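Side-chain contacts in putative amidohydrolase (Unidentified, PDB 3FEQ), which probably acts as a zinc-dependent prolidase of the amidohydrolase superfamily, hydrolysing dipeptides with a C-terminal proline: residues L69-N74 and A87-P92; A73-N78 and G143-R148; A285-P290 and L325-A330. All coordinates share one frame; numbering follows the deposited sequence.

In the fold
The three contacts lie on the same side of the chain's centre, within the amidohydrolase TIM barrel. Their centres form a compact triangle: contacts 1 and 2 are about 15 Å apart, contacts 1 and 3 about 11 Å apart, and contacts 2 and 3 about 14 Å apart. Zinc ligands H65, at the end of strand 56-66, and H67, just beyond it, lead into the loop that opens contact 1 and runs into helix 75-79 of contact 2; the two share A73 and N74. Contact 3 comes later in the chain, its second segment, 325-330, just after zinc ligand D323, yet A70 O accepts a probable hydrogen bond from G326 N. Loops distant in sequence are thus gathered around the metal-bearing part of the barrel.

Contact 1: L69-N74 and A87-P92; sequences LASNAN and AIRSLP
L69 CA and S90 CA lie 5.2 Å apart where the loop after strand 56-66 passes the place at which helix 83-88 gives way to helix 90-99, and the backbones then part a little, to 6.1 Å between S71 CA and R89 CA. No hydrogen bond joins the two segments, so side-chain packing carries the contact. S71 and R89 form its more polar half. The serine points at the arginine, with CB resting 3.7 Å from R89 CB and OG 3.6 Å from R89 CD. The hydroxyl therefore lies alongside the aliphatic stem and oblique to the guanidinium. A bend at chi3 (-122°) turns the arginine's head, whose NE donates to Q81 OE1, while Q81 NE2 bonds weakly to S71 OG. One glutamine amide thus serves both partners, and serine suits its place by being short enough to admit the arginine's methylenes while still offering a polar atom to Q81. The other half is apolar. L69 reaches over with one branch, CD2, which stops 3.9 Å from S90 CB. S90 can present carbon to the leucine because its OG is turned back along its own chain, where it makes a weak bond to A87 O. That carbonyl also receives S90 N, at 2.9 Å. Local turns shape the facing loop: A70 is the centre of an inverse gamma turn, and N72 OD1 accepts from N74 N in an Asx turn. N78, on helix 75-79, grips the loop through L69 O and N72 N. On the helical side, A87 packs against I84 of a second subunit and R89 against L123 of that subunit, so the junction of helices 83-88 and 90-99 faces the loop after strand 56-66 and also contributes to the subunit interface.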
ATOM      1  N   LEU C  69      18.508  21.138  18.914  1.00 39.54           N
ATOM      2  CA  LEU C  69      18.911  20.607  17.617  1.00 38.22           C
ATOM      3  C   LEU C  69      18.898  21.619  16.464  1.00 41.85           C
ATOM      4  O   LEU C  69      19.368  21.326  15.357  1.00 39.39           O
ATOM      5  CB  LEU C  69      18.060  19.398  17.280  1.00 34.49           C
ATOM      6  CG  LEU C  69      18.638  18.160  17.946  1.00 37.25           C
ATOM      7  CD1 LEU C  69      17.532  17.253  18.345  1.00 23.54           C
ATOM      8  CD2 LEU C  69      19.615  17.447  17.000  1.00 45.31           C
ATOM      9  N   ALA C  70      18.390  22.817  16.734  1.00 42.40           N
ATOM     10  CA  ALA C  70      18.354  23.885  15.740  1.00 39.16           C
ATOM     11  C   ALA C  70      19.750  24.440  15.465  1.00 40.01           C
ATOM     12  O   ALA C  70      20.103  25.533  15.920  1.00 40.20           O
ATOM     13  CB  ALA C  70      17.418  24.991  16.192  1.00 38.22           C
ATOM     14  N   SER C  71      20.540  23.684  14.712  1.00 39.57           N
ATOM     15  CA  SER C  71      21.921  24.057  14.471  1.00 41.93           C
ATOM     16  C   SER C  71      22.088  25.053  13.328  1.00 47.19           C
ATOM     17  O   SER C  71      23.183  25.580  13.138  1.00 54.98           O
ATOM     18  CB  SER C  71      22.783  22.824  14.233  1.00 39.91           C
ATOM     19  OG  SER C  71      22.467  22.219  13.001  1.00 50.51           O
ATOM     20  N   ASN C  72      21.024  25.300  12.561  1.00 48.65           N
ATOM     21  CA  ASN C  72      20.962  26.507  11.730  1.00 52.51           C
ATOM     22  C   ASN C  72      19.594  27.179  11.589  1.00 49.53           C
ATOM     23  O   ASN C  72      18.562  26.526  11.689  1.00 48.38           O
ATOM     24  CB  ASN C  72      21.635  26.296  10.372  1.00 58.11           C
ATOM     25  CG  ASN C  72      20.715  25.702   9.354  1.00 59.29           C
ATOM     26  OD1 ASN C  72      20.060  26.420   8.588  1.00 48.58           O
ATOM     27  ND2 ASN C  72      20.667  24.378   9.319  1.00 67.94           N
ATOM     28  N   ALA C  73      19.616  28.483  11.320  1.00 50.27           N
ATOM     29  CA  ALA C  73      18.461  29.375  11.456  1.00 50.16           C
ATOM     30  C   ALA C  73      17.318  29.101  10.480  1.00 51.70           C
ATOM     31  O   ALA C  73      16.184  29.514  10.707  1.00 57.01           O
ATOM     32  CB  ALA C  73      18.910  30.828  11.354  1.00 43.84           C
ATOM     33  N   ASN C  74      17.621  28.432   9.378  1.00 56.27           N
ATOM     34  CA  ASN C  74      16.586  27.935   8.483  1.00 55.99           C
ATOM     35  C   ASN C  74      16.097  26.557   8.957  1.00 56.57           C
ATOM     36  O   ASN C  74      16.782  25.542   8.780  1.00 57.65           O
ATOM     37  CB  ASN C  74      17.137  27.862   7.054  1.00 57.17           C
ATOM     38  CG  ASN C  74      16.054  27.681   6.008  1.00 62.52           C
ATOM     39  OD1 ASN C  74      15.046  26.999   6.230  1.00 64.88           O
ATOM     40  ND2 ASN C  74      16.273  28.271   4.843  1.00 66.99           N
ATOM     41  N   ALA C  87      22.922  15.424  14.683  1.00 32.08           N
ATOM     42  CA  ALA C  87      23.266  15.068  16.045  1.00 31.22           C
ATOM     43  C   ALA C  87      24.567  15.768  16.457  1.00 37.27           C
ATOM     44  O   ALA C  87      24.602  16.531  17.427  1.00 42.10           O
ATOM     45  CB  ALA C  87      23.382  13.544  16.185  1.00 17.26           C
ATOM     46  N   ILE C  88      25.610  15.560  15.666  1.00 35.75           N
ATOM     47  CA  ILE C  88      26.938  16.100  15.945  1.00 36.44           C
ATOM     48  C   ILE C  88      26.877  17.586  16.277  1.00 36.96           C
ATOM     49  O   ILE C  88      27.412  18.033  17.289  1.00 37.41           O
ATOM     50  CB  ILE C  88      27.893  15.904  14.727  1.00 40.46           C
ATOM     51  CG1 ILE C  88      28.131  14.418  14.413  1.00 41.59           C
ATOM     52  CG2 ILE C  88      29.209  16.614  14.944  1.00 35.73           C
ATOM     53  CD1 ILE C  88      28.155  13.490  15.628  1.00 49.72           C
ATOM     54  N   ARG C  89      26.185  18.340  15.432  1.00 38.87           N
ATOM     55  CA  ARG C  89      26.154  19.793  15.528  1.00 38.34           C
ATOM     56  C   ARG C  89      25.449  20.323  16.781  1.00 42.17           C
ATOM     57  O   ARG C  89      25.595  21.494  17.122  1.00 41.42           O
ATOM     58  CB  ARG C  89      25.487  20.371  14.289  1.00 36.67           C
ATOM     59  CG  ARG C  89      26.326  20.298  13.040  1.00 27.51           C
ATOM     60  CD  ARG C  89      25.873  21.343  12.062  1.00 24.52           C
ATOM     61  NE  ARG C  89      25.484  20.729  10.805  1.00 54.75           N
ATOM     62  CZ  ARG C  89      26.196  20.802   9.687  1.00 58.79           C
ATOM     63  NH1 ARG C  89      25.774  20.183   8.592  1.00 51.76           N
ATOM     64  NH2 ARG C  89      27.327  21.496   9.667  1.00 63.96           N
ATOM     65  N   SER C  90      24.688  19.465  17.459  1.00 41.73           N
ATOM     66  CA  SER C  90      23.951  19.884  18.641  1.00 38.81           C
ATOM     67  C   SER C  90      24.813  19.785  19.896  1.00 44.57           C
ATOM     68  O   SER C  90      24.484  20.362  20.929  1.00 58.93           O
ATOM     69  CB  SER C  90      22.693  19.048  18.817  1.00 34.09           C
ATOM     70  OG  SER C  90      22.921  18.040  19.783  1.00 36.89           O
ATOM     71  N   LEU C  91      25.905  19.038  19.810  1.00 39.32           N
ATOM     72  CA  LEU C  91      26.845  18.922  20.919  1.00 34.68           C
ATOM     73  C   LEU C  91      27.503  20.234  21.375  1.00 31.50           C
ATOM     74  O   LEU C  91      27.552  20.501  22.572  1.00 41.06           O
ATOM     75  CB  LEU C  91      27.907  17.851  20.638  1.00 31.12           C
ATOM     76  CG  LEU C  91      27.371  16.451  20.393  1.00 30.50           C
ATOM     77  CD1 LEU C  91      28.508  15.429  20.392  1.00 27.34           C
ATOM     78  CD2 LEU C  91      26.393  16.139  21.463  1.00  9.50           C
ATOM     79  N   PRO C  92      28.047  21.041  20.444  1.00 33.32           N
ATOM     80  CA  PRO C  92      28.540  22.344  20.911  1.00 35.80           C
ATOM     81  C   PRO C  92      27.440  23.244  21.478  1.00 35.30           C
ATOM     82  O   PRO C  92      27.697  24.019  22.381  1.00 42.89           O
ATOM     83  CB  PRO C  92      29.118  22.980  19.645  1.00 21.32           C
ATOM     84  CG  PRO C  92      29.345  21.853  18.722  1.00 30.07           C
ATOM     85  CD  PRO C  92      28.294  20.858  19.003  1.00 29.35           C
TER

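Contact 2: A73-N78 and G143-R148; sequences ANLGVN and GDFRPR
F145 and L75 both set CG anti to the carbonyl carbon (chi1 -63° and -67°), which lays the phenylalanine ring over the first turn of helix 75-79 and turns the leucine stem to meet it. The contact joins an N-capped helix to the long loop between strands 135-137 and 165-167 of this amidohydrolase TIM barrel, and the side chain of L75 is about 6 Å from a bound zinc. The two side chains cross obliquely: L75 CB approaches F145 CZ at 3.4 Å, with CD1 beside it. The flat ring is sandwiched between backbone groups, having L75 C over the centre of one face and G143 C toward the rim of the other. G76 CA packs 3.9 Å from F145 CB. N74 caps the helix: its OD1 takes V77 N at 3.3 Å, from well above the carbonyl plane. Glycine suits position 76 because a side chain there would press on this capping oxygen. Beside the phenylalanine, D144 and R146 pair in a two-nitrogen, side-on salt bridge: R146 NE donates to the syn lone pair of D144 OD1 at 2.9 Å, the oxygen lying nearly in the guanidinium plane, while R146 NH2 donates to D144 OD2.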
ATOM      1  N   ALA C  73      19.616  28.483  11.320  1.00 50.27           N
ATOM      2  CA  ALA C  73      18.461  29.375  11.456  1.00 50.16           C
ATOM      3  C   ALA C  73      17.318  29.101  10.480  1.00 51.70           C
ATOM      4  O   ALA C  73      16.184  29.514  10.707  1.00 57.01           O
ATOM      5  CB  ALA C  73      18.910  30.828  11.354  1.00 43.84           C
ATOM      6  N   ASN C  74      17.621  28.432   9.378  1.00 56.27           N
ATOM      7  CA  ASN C  74      16.586  27.935   8.483  1.00 55.99           C
ATOM      8  C   ASN C  74      16.097  26.557   8.957  1.00 56.57           C
ATOM      9  O   ASN C  74      16.782  25.542   8.780  1.00 57.65           O
ATOM     10  CB  ASN C  74      17.137  27.862   7.054  1.00 57.17           C
ATOM     11  CG  ASN C  74      16.054  27.681   6.008  1.00 62.52           C
ATOM     12  OD1 ASN C  74      15.046  26.999   6.230  1.00 64.88           O
ATOM     13  ND2 ASN C  74      16.273  28.271   4.843  1.00 66.99           N
ATOM     14  N   LEU C  75      14.914  26.522   9.562  1.00 51.69           N
ATOM     15  CA  LEU C  75      14.394  25.274  10.123  1.00 50.48           C
ATOM     16  C   LEU C  75      13.970  24.275   9.062  1.00 49.46           C
ATOM     17  O   LEU C  75      13.918  23.070   9.322  1.00 50.77           O
ATOM     18  CB  LEU C  75      13.231  25.533  11.080  1.00 50.20           C
ATOM     19  CG  LEU C  75      13.531  26.263  12.391  1.00 50.66           C
ATOM     20  CD1 LEU C  75      12.241  26.498  13.170  1.00 56.89           C
ATOM     21  CD2 LEU C  75      14.552  25.521  13.237  1.00 33.18           C
ATOM     22  N   GLY C  76      13.628  24.779   7.882  1.00 52.47           N
ATOM     23  CA  GLY C  76      13.423  23.921   6.722  1.00 50.13           C
ATOM     24  C   GLY C  76      14.671  23.122   6.407  1.00 46.81           C
ATOM     25  O   GLY C  76      14.639  21.898   6.392  1.00 43.85           O
ATOM     26  N   VAL C  77      15.783  23.821   6.206  1.00 49.99           N
ATOM     27  CA  VAL C  77      17.041  23.176   5.843  1.00 51.81           C
ATOM     28  C   VAL C  77      17.671  22.454   7.034  1.00 50.24           C
ATOM     29  O   VAL C  77      18.430  21.505   6.859  1.00 52.31           O
ATOM     30  CB  VAL C  77      18.038  24.176   5.182  1.00 52.40           C
ATOM     31  CG1 VAL C  77      19.009  24.735   6.193  1.00 50.26           C
ATOM     32  CG2 VAL C  77      18.802  23.505   4.052  1.00 54.29           C
ATOM     33  N   ASN C  78      17.323  22.882   8.245  1.00 45.68           N
ATOM     34  CA  ASN C  78      17.692  22.141   9.445  1.00 43.73           C
ATOM     35  C   ASN C  78      17.104  20.735   9.445  1.00 42.27           C
ATOM     36  O   ASN C  78      17.787  19.775   9.797  1.00 44.60           O
ATOM     37  CB  ASN C  78      17.254  22.882  10.709  1.00 40.09           C
ATOM     38  CG  ASN C  78      18.078  22.500  11.913  1.00 41.49           C
ATOM     39  OD1 ASN C  78      19.117  23.101  12.184  1.00 52.40           O
ATOM     40  ND2 ASN C  78      17.638  21.480  12.630  1.00 33.86           N
ATOM     41  N   GLY C 143       4.702  24.317  11.973  1.00 41.24           N
ATOM     42  CA  GLY C 143       5.656  23.223  11.845  1.00 40.01           C
ATOM     43  C   GLY C 143       5.896  22.764  10.418  1.00 39.50           C
ATOM     44  O   GLY C 143       6.843  22.031  10.150  1.00 41.38           O
ATOM     45  N   ASP C 144       5.044  23.196   9.497  1.00 39.26           N
ATOM     46  CA  ASP C 144       5.069  22.689   8.130  1.00 40.33           C
ATOM     47  C   ASP C 144       5.942  23.593   7.278  1.00 40.76           C
ATOM     48  O   ASP C 144       5.573  24.737   7.010  1.00 45.66           O
ATOM     49  CB  ASP C 144       3.645  22.652   7.576  1.00 40.03           C
ATOM     50  CG  ASP C 144       3.507  21.781   6.341  1.00 50.37           C
ATOM     51  OD1 ASP C 144       4.541  21.367   5.759  1.00 51.33           O
ATOM     52  OD2 ASP C 144       2.344  21.526   5.949  1.00 39.64           O
ATOM     53  N   PHE C 145       7.100  23.083   6.861  1.00 49.40           N
ATOM     54  CA  PHE C 145       8.116  23.906   6.181  1.00 49.47           C
ATOM     55  C   PHE C 145       8.106  23.715   4.678  1.00 50.33           C
ATOM     56  O   PHE C 145       9.062  24.076   4.001  1.00 62.99           O
ATOM     57  CB  PHE C 145       9.527  23.638   6.730  1.00 51.21           C
ATOM     58  CG  PHE C 145       9.691  24.006   8.175  1.00 57.10           C
ATOM     59  CD1 PHE C 145       9.584  25.329   8.584  1.00 62.39           C
ATOM     60  CD2 PHE C 145       9.892  23.021   9.136  1.00 66.35           C
ATOM     61  CE1 PHE C 145       9.689  25.669   9.924  1.00 68.50           C
ATOM     62  CE2 PHE C 145      10.006  23.352  10.485  1.00 68.66           C
ATOM     63  CZ  PHE C 145       9.901  24.676  10.880  1.00 64.31           C
ATOM     64  N   ARG C 146       7.021  23.155   4.159  1.00 48.94           N
ATOM     65  CA  ARG C 146       6.883  22.960   2.728  1.00 46.86           C
ATOM     66  C   ARG C 146       6.561  24.274   2.057  1.00 47.60           C
ATOM     67  O   ARG C 146       5.754  25.044   2.564  1.00 50.64           O
ATOM     68  CB  ARG C 146       5.818  21.910   2.416  1.00 44.20           C
ATOM     69  CG  ARG C 146       6.298  20.490   2.683  1.00 41.90           C
ATOM     70  CD  ARG C 146       5.191  19.474   2.511  1.00 46.43           C
ATOM     71  NE  ARG C 146       4.187  19.576   3.569  1.00 46.93           N
ATOM     72  CZ  ARG C 146       3.158  18.745   3.704  1.00 41.01           C
ATOM     73  NH1 ARG C 146       2.999  17.741   2.853  1.00 31.43           N
ATOM     74  NH2 ARG C 146       2.283  18.922   4.686  1.00 45.38           N
ATOM     75  N   PRO C 147       7.240  24.559   0.936  1.00 55.70           N
ATOM     76  CA  PRO C 147       6.988  25.809   0.230  1.00 56.75           C
ATOM     77  C   PRO C 147       5.606  25.781  -0.416  1.00 54.82           C
ATOM     78  O   PRO C 147       5.054  24.704  -0.641  1.00 58.26           O
ATOM     79  CB  PRO C 147       8.099  25.841  -0.832  1.00 59.39           C
ATOM     80  CG  PRO C 147       8.466  24.405  -1.044  1.00 52.22           C
ATOM     81  CD  PRO C 147       8.275  23.735   0.277  1.00 50.49           C
ATOM     82  N   ARG C 148       5.041  26.955  -0.669  1.00 55.81           N
ATOM     83  CA  ARG C 148       3.749  27.073  -1.336  1.00 54.84           C
ATOM     84  C   ARG C 148       3.823  26.485  -2.752  1.00 58.14           C
ATOM     85  O   ARG C 148       4.214  27.166  -3.685  1.00 64.97           O
ATOM     86  CB  ARG C 148       3.367  28.551  -1.379  1.00 48.88           C
ATOM     87  CG  ARG C 148       2.018  28.856  -1.945  1.00 38.72           C
ATOM     88  CD  ARG C 148       1.511  30.119  -1.316  1.00 47.34           C
ATOM     89  NE  ARG C 148       1.020  29.852   0.029  1.00 48.52           N
ATOM     90  CZ  ARG C 148       0.208  30.660   0.693  1.00 47.91           C
ATOM     91  NH1 ARG C 148      -0.185  31.799   0.142  1.00 58.51           N
ATOM     92  NH2 ARG C 148      -0.197  30.333   1.909  1.00 46.12           N
TER

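Contact 3: A285-P290 and L325-A330; sequences AEFGMP and LGEMHA
F287 and E327 meet first through a CH-pi contact, in which the glutamate's CG stands 3.4 Å from the centroid of the ring and only 7° off its normal. A bend at chi2 (-84°) folds the rest of the glutamate back, so that its carboxylate lies 25° from parallel with the ring. On the opposite face E286 OE1 sits toward the rim, placing the phenylalanine between two acidic side chains.

Apolar packing adds the ring's edge. M328 slides past F287 in the opposite direction, its CG near the ring plane and 3.7 Å from F287 CD2. Methionine suits the spot because its long, flexible chain can pass this edge and continue to A279 and L280 of helix 274-282.

The polar link is indirect. One water donates to F287 O at 2.8 Å and to E327 OE1 at 2.9 Å, spending both hydrogens on a bridge between the loops. Just beyond, G288 takes up a positive phi, which glycine accommodates easily as the chain turns away.

Here glutamate does two jobs at once: its methylene covers an aromatic face as an apolar group would, while its OE1 accepts from a water. Two loops far apart in sequence are therefore joined without any direct hydrogen bond, by packing over the face and at the edge of the ring and by one shared water.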
ATOM      1  N   ALA C 285      18.037  37.807   7.935  1.00111.01           N
ATOM      2  CA  ALA C 285      18.323  37.333   6.582  1.00109.77           C
ATOM      3  C   ALA C 285      19.815  37.029   6.415  1.00109.61           C
ATOM      4  O   ALA C 285      20.214  36.303   5.501  1.00110.99           O
ATOM      5  CB  ALA C 285      17.855  38.360   5.544  1.00107.97           C
ATOM      6  N   GLU C 286      20.621  37.561   7.330  1.00106.89           N
ATOM      7  CA  GLU C 286      22.064  37.385   7.307  1.00102.10           C
ATOM      8  C   GLU C 286      22.496  35.954   7.629  1.00100.97           C
ATOM      9  O   GLU C 286      23.438  35.448   7.031  1.00101.11           O
ATOM     10  CB  GLU C 286      22.710  38.371   8.271  1.00103.10           C
ATOM     11  CG  GLU C 286      24.212  38.271   8.359  1.00107.00           C
ATOM     12  CD  GLU C 286      24.743  38.878   9.637  1.00114.74           C
ATOM     13  OE1 GLU C 286      25.420  38.156  10.401  1.00111.95           O
ATOM     14  OE2 GLU C 286      24.457  40.072   9.888  1.00117.56           O
ATOM     15  N   PHE C 287      21.798  35.297   8.553  1.00105.08           N
ATOM     16  CA  PHE C 287      22.126  33.913   8.925  1.00104.52           C
ATOM     17  C   PHE C 287      21.291  32.860   8.198  1.00103.84           C
ATOM     18  O   PHE C 287      21.190  31.717   8.645  1.00105.30           O
ATOM     19  CB  PHE C 287      22.048  33.705  10.444  1.00104.84           C
ATOM     20  CG  PHE C 287      23.266  34.185  11.189  1.00106.52           C
ATOM     21  CD1 PHE C 287      24.533  34.064  10.631  1.00109.23           C
ATOM     22  CD2 PHE C 287      23.147  34.740  12.457  1.00105.77           C
ATOM     23  CE1 PHE C 287      25.658  34.514  11.310  1.00108.14           C
ATOM     24  CE2 PHE C 287      24.266  35.188  13.147  1.00106.58           C
ATOM     25  CZ  PHE C 287      25.525  35.075  12.571  1.00107.93           C
ATOM     26  N   GLY C 288      20.689  33.250   7.081  1.00102.96           N
ATOM     27  CA  GLY C 288      20.109  32.291   6.152  1.00103.99           C
ATOM     28  C   GLY C 288      18.671  31.881   6.415  1.00104.04           C
ATOM     29  O   GLY C 288      18.221  30.857   5.899  1.00105.58           O
ATOM     30  N   MET C 289      17.945  32.670   7.209  1.00102.27           N
ATOM     31  CA  MET C 289      16.491  32.505   7.341  1.00100.91           C
ATOM     32  C   MET C 289      15.749  33.275   6.234  1.00106.02           C
ATOM     33  O   MET C 289      15.988  34.477   6.054  1.00106.59           O
ATOM     34  CB  MET C 289      15.999  32.951   8.728  1.00 98.98           C
ATOM     35  CG  MET C 289      14.552  32.531   9.034  1.00 98.97           C
ATOM     36  SD  MET C 289      13.778  33.299  10.477  1.00 96.97           S
ATOM     37  CE  MET C 289      13.969  35.043  10.085  1.00 97.14           C
ATOM     38  N   PRO C 290      14.869  32.574   5.475  1.00107.03           N
ATOM     39  CA  PRO C 290      14.124  33.068   4.304  1.00105.86           C
ATOM     40  C   PRO C 290      13.578  34.497   4.443  1.00107.15           C
ATOM     41  O   PRO C 290      13.092  34.859   5.515  1.00107.39           O
ATOM     42  CB  PRO C 290      12.963  32.066   4.166  1.00104.01           C
ATOM     43  CG  PRO C 290      13.185  31.007   5.224  1.00102.98           C
ATOM     44  CD  PRO C 290      14.583  31.148   5.715  1.00104.50           C
ATOM     45  N   LEU C 325      18.067  30.246  17.367  1.00 47.66           N
ATOM     46  CA  LEU C 325      18.399  29.292  16.309  1.00 41.35           C
ATOM     47  C   LEU C 325      19.805  29.527  15.818  1.00 40.21           C
ATOM     48  O   LEU C 325      20.263  30.668  15.769  1.00 41.42           O
ATOM     49  CB  LEU C 325      17.429  29.415  15.133  1.00 38.28           C
ATOM     50  CG  LEU C 325      15.954  29.583  15.503  1.00 46.49           C
ATOM     51  CD1 LEU C 325      15.142  29.858  14.261  1.00 38.31           C
ATOM     52  CD2 LEU C 325      15.401  28.386  16.303  1.00 39.58           C
ATOM     53  N   GLY C 326      20.485  28.443  15.460  1.00 38.42           N
ATOM     54  CA  GLY C 326      21.772  28.527  14.792  1.00 35.32           C
ATOM     55  C   GLY C 326      22.833  29.215  15.624  1.00 43.04           C
ATOM     56  O   GLY C 326      22.925  29.008  16.831  1.00 47.65           O
ATOM     57  N   GLU C 327      23.636  30.047  14.981  1.00 46.72           N
ATOM     58  CA  GLU C 327      24.765  30.665  15.655  1.00 56.49           C
ATOM     59  C   GLU C 327      24.311  31.755  16.617  1.00 60.39           C
ATOM     60  O   GLU C 327      25.033  32.109  17.548  1.00 70.09           O
ATOM     61  CB  GLU C 327      25.765  31.211  14.647  1.00 54.70           C
ATOM     62  CG  GLU C 327      25.134  31.653  13.351  1.00 77.42           C
ATOM     63  CD  GLU C 327      24.933  30.514  12.362  1.00 91.92           C
ATOM     64  OE1 GLU C 327      23.766  30.159  12.095  1.00 91.36           O
ATOM     65  OE2 GLU C 327      25.939  29.975  11.853  1.00 99.77           O
ATOM     66  N   MET C 328      23.079  32.222  16.438  1.00 56.29           N
ATOM     67  CA  MET C 328      22.443  33.108  17.404  1.00 48.60           C
ATOM     68  C   MET C 328      22.216  32.441  18.765  1.00 44.69           C
ATOM     69  O   MET C 328      21.612  33.030  19.668  1.00 42.88           O
ATOM     70  CB  MET C 328      21.125  33.635  16.842  1.00 44.78           C
ATOM     71  CG  MET C 328      21.295  34.585  15.669  1.00 42.97           C
ATOM     72  SD  MET C 328      19.706  34.961  14.918  1.00 50.99           S
ATOM     73  CE  MET C 328      19.496  33.557  13.830  1.00 52.59           C
ATOM     74  N   HIS C 329      22.734  31.228  18.927  1.00 37.67           N
ATOM     75  CA  HIS C 329      22.591  30.525  20.186  1.00 38.44           C
ATOM     76  C   HIS C 329      23.363  31.178  21.302  1.00 44.76           C
ATOM     77  O   HIS C 329      23.020  31.030  22.475  1.00 48.57           O
ATOM     78  CB  HIS C 329      22.968  29.054  20.061  1.00 34.24           C
ATOM     79  CG  HIS C 329      21.788  28.146  20.101  1.00 28.94           C
ATOM     80  ND1 HIS C 329      21.411  27.369  19.030  1.00 33.79           N
ATOM     81  CD2 HIS C 329      20.828  27.984  21.041  1.00 45.53           C
ATOM     82  CE1 HIS C 329      20.299  26.720  19.328  1.00 44.88           C
ATOM     83  NE2 HIS C 329      19.922  27.080  20.542  1.00 48.28           N
ATOM     84  N   ALA C 330      24.364  31.959  20.915  1.00 43.21           N
ATOM     85  CA  ALA C 330      25.271  32.591  21.854  1.00 45.36           C
ATOM     86  C   ALA C 330      24.590  33.640  22.723  1.00 46.09           C
ATOM     87  O   ALA C 330      25.037  33.909  23.832  1.00 53.56           O
ATOM     88  CB  ALA C 330      26.438  33.199  21.109  1.00 47.26           C
TER
HETATM   89  O   HOH W   1      21.813  29.418  10.110  1.00 14.93           O